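Local coordinates for beta-N-acetylglucosaminidase-like protein Glycoside hydrolase family 20 (Flavobacterium johnsoniae, PDB 6YHH), which probably acts as a beta-N-acetylhexosaminidase in bacterial chitin breakdown, removing N-acetylglucosamine units as members of glycoside hydrolase family 20 do, at residues 167-172 / 501-506. Sequence-based numbering, arbitrary orientation.
Sequences LDALAA and LGLTHI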
ATOM      1  N   LEU A 167     -11.083  -5.371  -4.631  1.00  7.69           N
ATOM      2  CA  LEU A 167     -12.309  -6.060  -4.305  1.00  8.65           C
ATOM      3  C   LEU A 167     -13.075  -5.228  -3.281  1.00  9.27           C
ATOM      4  O   LEU A 167     -14.314  -5.080  -3.395  1.00  9.02           O
ATOM      5  CB  LEU A 167     -12.008  -7.470  -3.750  1.00  9.19           C
ATOM      6  CG  LEU A 167     -11.596  -8.430  -4.845  1.00  9.13           C
ATOM      7  CD1 LEU A 167     -10.964  -9.738  -4.274  1.00  9.46           C
ATOM      8  CD2 LEU A 167     -12.724  -8.740  -5.816  1.00  9.76           C
ATOM      9  N   ASP A 168     -12.398  -4.632  -2.278  1.00  8.64           N
ATOM     10  CA  ASP A 168     -13.126  -3.740  -1.349  1.00  9.91           C
ATOM     11  C   ASP A 168     -13.737  -2.556  -2.090  1.00  9.31           C
ATOM     12  O   ASP A 168     -14.869  -2.151  -1.762  1.00  9.62           O
ATOM     13  CB  ASP A 168     -12.203  -3.255  -0.237  1.00 11.10           C
ATOM     14  CG  ASP A 168     -11.856  -4.379   0.757  1.00 12.72           C
ATOM     15  OD1 ASP A 168     -12.826  -4.917   1.351  1.00 15.96           O
ATOM     16  OD2 ASP A 168     -10.698  -4.661   0.944  1.00 16.50           O
ATOM     17  N   ALA A 169     -13.003  -1.986  -3.041  1.00  8.95           N
ATOM     18  CA  ALA A 169     -13.501  -0.816  -3.763  1.00  9.06           C
ATOM     19  C   ALA A 169     -14.766  -1.221  -4.597  1.00  8.90           C
ATOM     20  O   ALA A 169     -15.741  -0.431  -4.746  1.00  8.47           O
ATOM     21  CB  ALA A 169     -12.458  -0.200  -4.653  1.00  9.74           C
ATOM     22  N   LEU A 170     -14.693  -2.385  -5.218  1.00  8.50           N
ATOM     23  CA  LEU A 170     -15.832  -2.917  -6.029  1.00  8.69           C
ATOM     24  C   LEU A 170     -17.080  -3.012  -5.106  1.00  8.76           C
ATOM     25  O   LEU A 170     -18.112  -2.470  -5.439  1.00  9.50           O
ATOM     26  CB  LEU A 170     -15.569  -4.295  -6.633  1.00  9.83           C
ATOM     27  CG  LEU A 170     -14.600  -4.316  -7.824  1.00 12.62           C
ATOM     28  CD1 LEU A 170     -14.603  -5.712  -8.434  1.00 13.26           C
ATOM     29  CD2 LEU A 170     -14.680  -3.269  -8.844  1.00 16.51           C
ATOM     30  N   ALA A 171     -16.899  -3.582  -3.932  1.00  9.19           N
ATOM     31  CA  ALA A 171     -18.053  -3.636  -3.014  1.00  9.49           C
ATOM     32  C   ALA A 171     -18.555  -2.283  -2.632  1.00  9.05           C
ATOM     33  O   ALA A 171     -19.749  -2.068  -2.522  1.00  9.48           O
ATOM     34  CB  ALA A 171     -17.763  -4.527  -1.807  1.00 10.42           C
ATOM     35  N   ALA A 172     -17.647  -1.350  -2.384  1.00  8.63           N
ATOM     36  CA  ALA A 172     -18.014  -0.008  -2.010  1.00  8.84           C
ATOM     37  C   ALA A 172     -18.864   0.666  -3.046  1.00  8.58           C
ATOM     38  O   ALA A 172     -19.735   1.539  -2.719  1.00  8.44           O
ATOM     39  CB  ALA A 172     -16.745   0.799  -1.769  1.00  8.94           C
ATOM     40  N   LEU A 501     -10.021   2.215   2.275  1.00  8.41           N
ATOM     41  CA  LEU A 501      -9.892   0.829   1.886  1.00  8.55           C
ATOM     42  C   LEU A 501      -8.470   0.557   1.307  1.00  9.29           C
ATOM     43  O   LEU A 501      -8.184  -0.539   0.833  1.00 10.47           O
ATOM     44  CB  LEU A 501     -10.938   0.538   0.780  1.00  9.13           C
ATOM     45  CG  LEU A 501     -12.373   0.811   1.221  1.00 10.26           C
ATOM     46  CD1 LEU A 501     -13.345   0.637   0.043  1.00 11.45           C
ATOM     47  CD2 LEU A 501     -12.775   0.020   2.436  1.00 10.63           C
ATOM     48  N   GLY A 502      -7.577   1.527   1.409  1.00  8.80           N
ATOM     49  CA  GLY A 502      -6.193   1.380   0.950  1.00 10.19           C
ATOM     50  C   GLY A 502      -5.953   1.813  -0.467  1.00  9.34           C
ATOM     51  O   GLY A 502      -4.818   1.740  -0.967  1.00  9.38           O
ATOM     52  N   LEU A 503      -6.985   2.270  -1.162  1.00  8.99           N
ATOM     53  CA  LEU A 503      -6.780   2.643  -2.572  1.00  9.15           C
ATOM     54  C   LEU A 503      -5.794   3.787  -2.693  1.00 10.06           C
ATOM     55  O   LEU A 503      -5.776   4.734  -1.890  1.00 10.68           O
ATOM     56  CB  LEU A 503      -8.152   3.021  -3.266  1.00 10.10           C
ATOM     57  CG  LEU A 503      -9.005   1.844  -3.791  1.00 12.27           C
ATOM     58  CD1 LEU A 503      -8.384   0.749  -4.573  1.00 14.65           C
ATOM     59  CD2 LEU A 503      -9.466   1.053  -2.573  1.00 13.94           C
ATOM     60  N   THR A 504      -4.927   3.739  -3.687  1.00  8.54           N
ATOM     61  CA  THR A 504      -3.717   4.575  -3.712  1.00  8.40           C
ATOM     62  C   THR A 504      -3.836   5.672  -4.724  1.00  8.69           C
ATOM     63  O   THR A 504      -2.859   6.353  -5.012  1.00  7.87           O
ATOM     64  CB  THR A 504      -2.464   3.787  -4.116  1.00  7.78           C
ATOM     65  OG1 THR A 504      -2.526   3.350  -5.493  1.00  7.27           O
ATOM     66  CG2 THR A 504      -2.249   2.533  -3.255  1.00  7.66           C
ATOM     67  N   HIS A 505      -5.017   5.857  -5.304  1.00  8.38           N
ATOM     68  CA  HIS A 505      -5.133   6.798  -6.434  1.00  8.71           C
ATOM     69  C   HIS A 505      -4.653   8.232  -6.131  1.00  9.25           C
ATOM     70  O   HIS A 505      -3.992   8.859  -6.948  1.00 10.77           O
ATOM     71  CB  HIS A 505      -6.533   6.814  -7.022  1.00  8.96           C
ATOM     72  CG  HIS A 505      -7.617   6.998  -6.023  1.00  8.88           C
ATOM     73  ND1 HIS A 505      -7.803   6.127  -4.972  1.00  9.45           N
ATOM     74  CD2 HIS A 505      -8.612   7.917  -5.933  1.00  9.07           C
ATOM     75  CE1 HIS A 505      -8.808   6.553  -4.234  1.00 10.53           C
ATOM     76  NE2 HIS A 505      -9.367   7.594  -4.841  1.00  9.16           N
ATOM     77  N   ILE A 506      -4.939   8.725  -4.955  1.00  8.68           N
ATOM     78  CA  ILE A 506      -4.541  10.078  -4.550  1.00  9.07           C
ATOM     79  C   ILE A 506      -3.127  10.016  -3.961  1.00  9.17           C
ATOM     80  O   ILE A 506      -2.235  10.821  -4.319  1.00  9.64           O
ATOM     81  CB  ILE A 506      -5.557  10.687  -3.531  1.00  9.29           C
ATOM     82  CG1 ILE A 506      -6.967  10.734  -4.157  1.00  9.96           C
ATOM     83  CG2 ILE A 506      -5.146  12.100  -3.180  1.00  9.61           C
ATOM     84  CD1 ILE A 506      -8.079  10.891  -3.157  1.00 11.61           C
TER
HETATM   85  O   HOH W   1      -8.737  -2.947   1.915  1.00 11.12           O
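Two flat groups organise this contact: the carboxylate of Asp168 and the peptide plane joining Asp168 to Ala169. OD1 of the carboxylate forms a salt bridge with Arg223, and OD2 a hydrogen bond with Tyr219 OH; on one face, well off the plane, sits a water. The peptide carries on one face the CD1 methyl of Leu501, which lies 3.7 Å from Asp168 O. Since this oxygen already accepts the helical bond from Ala172 N, an apolar methyl suits the spot.

The helix, 160-172, makes the beta-alpha-beta crossover between strands 146-152 and 177-184 of the catalytic TIM barrel, and the segment 501-506 runs past its outer side in the loop between helices 484-497 and 507-517. With CG anti to its carbonyl carbon and CD1 extended anti to CA (chi2 174°), Leu501 lays CD1 on the backbone, where this methyl touches Ala172 CB at 3.9 Å. The small alanines let the branched leucines come this near the helix. One turn earlier along the helix, Ala169 CB meets the fork of Leu503, with CD2 closest at 3.9 Å. Trp465 touches both of these residues and extends the apolar patch. Between the leucines Gly502 has positive phi (92°), where a CB would run into the carbonyl oxygen of Leu501; glycine thus permits the turn that separates the two side chains.

At the polar margin, Asp168 is fixed by several partners, and its negative charge is probably stabilised by Arg223. Its CB also packs against Leu501 CB. The water joins the segments by donating both its protons: one to Asp168 OD2 at 2.8 Å, the other to the backbone Leu501 O at 2.7 Å, with an angle of about 124° between the two acceptors.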